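Local coordinates for protein soluble lytic murein transglycosylase (Pseudomonas aeruginosa, PDB 5OHU) that cleaves the glycan strands of bacterial cell-wall peptidoglycan as a lytic transglycosylase, acting both from strand ends and within strands, at residues Leu587-Trp598 / Val632-Asp641. Residues are numbered along the deposited sequence; the frame is centred on the assembly and turned at random.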
loop_
_atom_site.group_PDB
_atom_site.type_symbol
_atom_site.label_atom_id
_atom_site.label_comp_id
_atom_site.label_asym_id
_atom_site.label_seq_id
_atom_site.Cartn_x
_atom_site.Cartn_y
_atom_site.Cartn_z
ATOM N N LEU A 587 17.083 11.653 14.351
ATOM C CA LEU A 587 18.084 11.489 15.388
ATOM C C LEU A 587 18.309 12.745 16.225
ATOM O O LEU A 587 19.089 12.691 17.184
ATOM C CB LEU A 587 19.407 11.059 14.751
ATOM C CG LEU A 587 19.415 9.646 14.172
ATOM C CD1 LEU A 587 20.679 9.408 13.375
ATOM C CD2 LEU A 587 19.307 8.650 15.313
ATOM N N LYS A 588 17.668 13.868 15.885
ATOM C CA LYS A 588 17.937 15.134 16.563
ATOM C C LYS A 588 17.651 15.019 18.052
ATOM O O LYS A 588 16.590 14.537 18.458
ATOM C CB LYS A 588 17.094 16.273 15.973
ATOM C CG LYS A 588 17.289 16.566 14.489
ATOM C CD LYS A 588 16.821 17.988 14.141
ATOM C CE LYS A 588 16.133 18.080 12.773
ATOM N NZ LYS A 588 14.648 17.866 12.882
ATOM N N ASP A 589 18.604 15.471 18.865
ATOM C CA ASP A 589 18.445 15.590 20.312
ATOM C C ASP A 589 18.209 14.249 20.988
ATOM O O ASP A 589 17.633 14.195 22.072
ATOM C CB ASP A 589 17.317 16.565 20.675
ATOM C CG ASP A 589 17.726 18.016 20.506
ATOM O OD1 ASP A 589 18.690 18.281 19.758
ATOM O OD2 ASP A 589 17.081 18.894 21.116
ATOM N N THR A 590 18.630 13.161 20.365
ATOM C CA THR A 590 18.613 11.877 21.035
ATOM C C THR A 590 19.900 11.704 21.828
ATOM O O THR A 590 20.912 12.360 21.573
ATOM C CB THR A 590 18.445 10.725 20.039
ATOM O OG1 THR A 590 19.525 10.726 19.092
ATOM C CG2 THR A 590 17.105 10.840 19.307
ATOM N N ARG A 591 19.844 10.817 22.810
ATOM C CA ARG A 591 21.016 10.496 23.614
ATOM C C ARG A 591 20.764 9.148 24.262
ATOM O O ARG A 591 19.768 8.988 24.980
ATOM C CB ARG A 591 21.268 11.562 24.670
ATOM C CG ARG A 591 22.394 11.218 25.626
ATOM C CD ARG A 591 23.587 12.127 25.407
ATOM N NE ARG A 591 24.473 12.169 26.567
ATOM C CZ ARG A 591 25.695 11.648 26.593
ATOM N NH1 ARG A 591 26.187 11.052 25.513
ATOM N NH2 ARG A 591 26.430 11.735 27.695
ATOM N N HIS A 592 21.647 8.188 24.005
ATOM C CA HIS A 592 21.502 6.827 24.531
ATOM C C HIS A 592 20.108 6.263 24.263
ATOM O O HIS A 592 19.513 5.612 25.117
ATOM C CB HIS A 592 21.806 6.782 26.025
ATOM C CG HIS A 592 23.165 7.290 26.375
ATOM N ND1 HIS A 592 23.499 7.702 27.649
ATOM C CD2 HIS A 592 24.275 7.455 25.621
ATOM C CE1 HIS A 592 24.756 8.101 27.661
ATOM N NE2 HIS A 592 25.249 7.961 26.443
ATOM N N LEU A 593 19.566 6.541 23.079
ATOM C CA LEU A 593 18.264 6.013 22.703
ATOM C C LEU A 593 18.414 4.543 22.319
ATOM O O LEU A 593 19.310 4.180 21.559
ATOM C CB LEU A 593 17.689 6.826 21.544
ATOM C CG LEU A 593 16.246 6.506 21.141
ATOM C CD1 LEU A 593 15.346 6.740 22.331
ATOM C CD2 LEU A 593 15.809 7.363 19.966
ATOM N N ALA A 594 17.571 3.689 22.866
ATOM C CA ALA A 594 17.648 2.278 22.529
ATOM C C ALA A 594 17.147 2.053 21.106
ATOM O O ALA A 594 16.244 2.739 20.631
ATOM C CB ALA A 594 16.835 1.438 23.522
ATOM N N PHE A 595 17.742 1.068 20.433
ATOM C CA PHE A 595 17.424 0.815 19.027
ATOM C C PHE A 595 15.953 0.429 18.817
ATOM O O PHE A 595 15.355 0.793 17.799
ATOM C CB PHE A 595 18.331 -0.289 18.489
ATOM C CG PHE A 595 17.887 -1.658 18.892
ATOM C CD1 PHE A 595 18.176 -2.148 20.153
ATOM C CD2 PHE A 595 17.138 -2.439 18.026
ATOM C CE1 PHE A 595 17.754 -3.409 20.539
ATOM C CE2 PHE A 595 16.696 -3.705 18.401
ATOM C CZ PHE A 595 17.006 -4.196 19.660
ATOM N N ASP A 596 15.355 -0.330 19.739
ATOM C CA ASP A 596 13.975 -0.749 19.503
ATOM C C ASP A 596 12.992 0.410 19.700
ATOM O O ASP A 596 11.998 0.505 18.966
ATOM C CB ASP A 596 13.617 -1.961 20.380
ATOM C CG ASP A 596 13.834 -1.712 21.862
ATOM O OD1 ASP A 596 14.366 -0.646 22.229
ATOM O OD2 ASP A 596 13.473 -2.594 22.672
ATOM N N VAL A 597 13.269 1.319 20.642
ATOM C CA VAL A 597 12.466 2.532 20.755
ATOM C C VAL A 597 12.595 3.382 19.491
ATOM O O VAL A 597 11.602 3.897 18.959
ATOM C CB VAL A 597 12.864 3.333 22.011
ATOM C CG1 VAL A 597 12.147 4.713 22.016
ATOM C CG2 VAL A 597 12.535 2.569 23.282
ATOM N N TRP A 598 13.824 3.566 19.006
ATOM C CA TRP A 598 14.020 4.398 17.818
ATOM C C TRP A 598 13.246 3.849 16.632
ATOM O O TRP A 598 12.566 4.602 15.927
ATOM C CB TRP A 598 15.500 4.514 17.458
ATOM C CG TRP A 598 15.695 5.522 16.340
ATOM C CD1 TRP A 598 15.766 6.886 16.470
ATOM C CD2 TRP A 598 15.806 5.251 14.930
ATOM N NE1 TRP A 598 15.926 7.474 15.230
ATOM C CE2 TRP A 598 15.964 6.490 14.275
ATOM C CE3 TRP A 598 15.819 4.080 14.166
ATOM C CZ2 TRP A 598 16.117 6.590 12.897
ATOM C CZ3 TRP A 598 15.969 4.182 12.791
ATOM C CH2 TRP A 598 16.109 5.430 12.173
ATOM N N VAL A 632 20.065 -7.303 16.036
ATOM C CA VAL A 632 20.958 -6.151 15.966
ATOM C C VAL A 632 22.298 -6.534 16.574
ATOM O O VAL A 632 22.394 -7.383 17.464
ATOM C CB VAL A 632 20.430 -4.893 16.690
ATOM C CG1 VAL A 632 19.353 -4.191 15.858
ATOM C CG2 VAL A 632 19.946 -5.265 18.078
ATOM N N ASP A 633 23.332 -5.869 16.101
ATOM C CA ASP A 633 24.678 -6.083 16.598
ATOM C C ASP A 633 24.930 -5.257 17.855
ATOM O O ASP A 633 24.231 -4.279 18.131
ATOM C CB ASP A 633 25.689 -5.747 15.501
ATOM C CG ASP A 633 25.730 -6.817 14.426
ATOM O OD1 ASP A 633 25.782 -8.019 14.787
ATOM O OD2 ASP A 633 25.691 -6.465 13.237
ATOM N N TRP A 634 25.937 -5.684 18.628
ATOM C CA TRP A 634 26.310 -4.969 19.852
ATOM C C TRP A 634 26.443 -3.483 19.603
ATOM O O TRP A 634 25.931 -2.670 20.378
ATOM C CB TRP A 634 27.639 -5.483 20.409
ATOM C CG TRP A 634 27.644 -6.898 20.770
ATOM C CD1 TRP A 634 28.443 -7.877 20.245
ATOM C CD2 TRP A 634 26.833 -7.525 21.766
ATOM N NE1 TRP A 634 28.160 -9.080 20.825
ATOM C CE2 TRP A 634 27.182 -8.897 21.772
ATOM C CE3 TRP A 634 25.836 -7.062 22.643
ATOM C CZ2 TRP A 634 26.570 -9.824 22.627
ATOM C CZ3 TRP A 634 25.218 -7.979 23.501
ATOM C CH2 TRP A 634 25.593 -9.353 23.485
ATOM N N HIS A 635 27.118 -3.100 18.523
ATOM C CA HIS A 635 27.359 -1.677 18.340
ATOM C C HIS A 635 26.132 -0.917 17.870
ATOM O O HIS A 635 26.194 0.309 17.780
ATOM C CB HIS A 635 28.502 -1.433 17.360
ATOM C CG HIS A 635 28.162 -1.730 15.935
ATOM N ND1 HIS A 635 28.220 -3.004 15.403
ATOM C CD2 HIS A 635 27.810 -0.910 14.914
ATOM C CE1 HIS A 635 27.905 -2.958 14.118
ATOM N NE2 HIS A 635 27.653 -1.699 13.796
ATOM N N GLU A 636 25.031 -1.608 17.574
ATOM C CA GLU A 636 23.807 -0.978 17.092
ATOM C C GLU A 636 22.758 -0.763 18.181
ATOM O O GLU A 636 21.775 -0.059 17.937
ATOM C CB GLU A 636 23.202 -1.833 15.967
ATOM C CG GLU A 636 24.110 -2.008 14.760
ATOM C CD GLU A 636 23.591 -3.052 13.763
ATOM O OE1 GLU A 636 23.952 -2.950 12.566
ATOM O OE2 GLU A 636 22.835 -3.970 14.194
ATOM N N ARG A 637 22.944 -1.334 19.377
ATOM C CA ARG A 637 21.860 -1.360 20.355
ATOM C C ARG A 637 21.528 0.027 20.916
ATOM O O ARG A 637 20.403 0.239 21.381
ATOM C CB ARG A 637 22.208 -2.340 21.476
ATOM C CG ARG A 637 22.604 -3.706 20.933
ATOM C CD ARG A 637 22.768 -4.765 22.007
ATOM N NE ARG A 637 21.489 -5.085 22.604
ATOM C CZ ARG A 637 20.775 -6.178 22.336
ATOM N NH1 ARG A 637 21.223 -7.082 21.481
ATOM N NH2 ARG A 637 19.608 -6.358 22.933
ATOM N N TYR A 638 22.486 0.961 20.913
ATOM C CA TYR A 638 22.254 2.349 21.300
ATOM C C TYR A 638 22.921 3.265 20.290
ATOM O O TYR A 638 23.949 2.914 19.703
ATOM C CB TYR A 638 22.840 2.724 22.669
ATOM C CG TYR A 638 22.213 2.079 23.858
ATOM C CD1 TYR A 638 21.025 2.559 24.368
ATOM C CD2 TYR A 638 22.825 1.002 24.498
ATOM C CE1 TYR A 638 20.434 1.966 25.466
ATOM C CE2 TYR A 638 22.247 0.415 25.595
ATOM C CZ TYR A 638 21.047 0.914 26.080
ATOM O OH TYR A 638 20.440 0.346 27.176
ATOM N N PHE A 639 22.344 4.451 20.119
ATOM C CA PHE A 639 22.955 5.481 19.291
ATOM C C PHE A 639 22.371 6.843 19.648
ATOM O O PHE A 639 21.240 6.949 20.138
ATOM C CB PHE A 639 22.796 5.195 17.790
ATOM C CG PHE A 639 21.469 4.601 17.397
ATOM C CD1 PHE A 639 20.386 5.413 17.118
ATOM C CD2 PHE A 639 21.326 3.229 17.256
ATOM C CE1 PHE A 639 19.184 4.873 16.727
ATOM C CE2 PHE A 639 20.128 2.684 16.867
ATOM C CZ PHE A 639 19.053 3.509 16.601
ATOM N N ASP A 640 23.179 7.876 19.412
ATOM C CA ASP A 640 22.962 9.246 19.859
ATOM C C ASP A 640 22.896 10.172 18.650
ATOM O O ASP A 640 23.053 9.748 17.504
ATOM C CB ASP A 640 24.086 9.710 20.799
ATOM C CG ASP A 640 24.045 9.042 22.165
ATOM O OD1 ASP A 640 23.694 7.848 22.261
ATOM O OD2 ASP A 640 24.389 9.720 23.157
ATOM N N ASP A 641 22.700 11.457 18.927
ATOM C CA ASP A 641 22.674 12.487 17.897
ATOM C C ASP A 641 24.083 12.973 17.591
ATOM O O ASP A 641 24.832 13.323 18.504
ATOM C CB ASP A 641 21.797 13.658 18.339
ATOM C CG ASP A 641 21.618 14.691 17.253
ATOM O OD1 ASP A 641 21.780 14.336 16.066
ATOM O OD2 ASP A 641 21.313 15.856 17.585
#
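Phe639 is the main bump on 632-641. Its ring enters a hollow formed by Leu587, Phe595 and Trp598. The rim of Phe639 stands on the face of the Trp598 indole in a T-shaped stack, with CE1 3.6 Å from CG of Trp598 and the planes at 79°. CD2 of Leu587 touches the CD1 side of the ring, and CB of Phe595 touches CE2. With chi1 at 38°, CG of Phe639 lies between the backbone N and the carbonyl carbon. From there the ring turns its CE1/CZ edge to the indole. Leu571 of helix 569-578 adds to the same pocket.

A second fit lies further along. CG2 of Val632 sits over one face of the Phe595 ring, a CH-pi contact 3.6 Å from the ring centroid. CB of Asp596 covers the opposite face. O of Arg637 lies at the ring edge and accepts a hydrogen bond from N of Phe595, 2.9 Å away. The Arg637 guanidinium turns a face to CE1 of Phe595 and forms a salt bridge with Asp381.

The other end is polar, and its tail residues are poorly ordered. OD1 of Asp640 accepts from N of His592 at 2.7 Å, while OD2 forms a salt bridge with NH1 of Arg591. OD2 of Asp641 accepts from N of Asp589 at 3.0 Å, nearly straight at 167°, within the type II turn 587-590.

Leu593 with Phe639 is a weakly hydrogen-bonded pair and Ala594 with Tyr638 a non-hydrogen-bonded pair. Together they form a short two-stranded antiparallel sheet beside helix 595-600, in a segment of the lysozyme-clan SLT family.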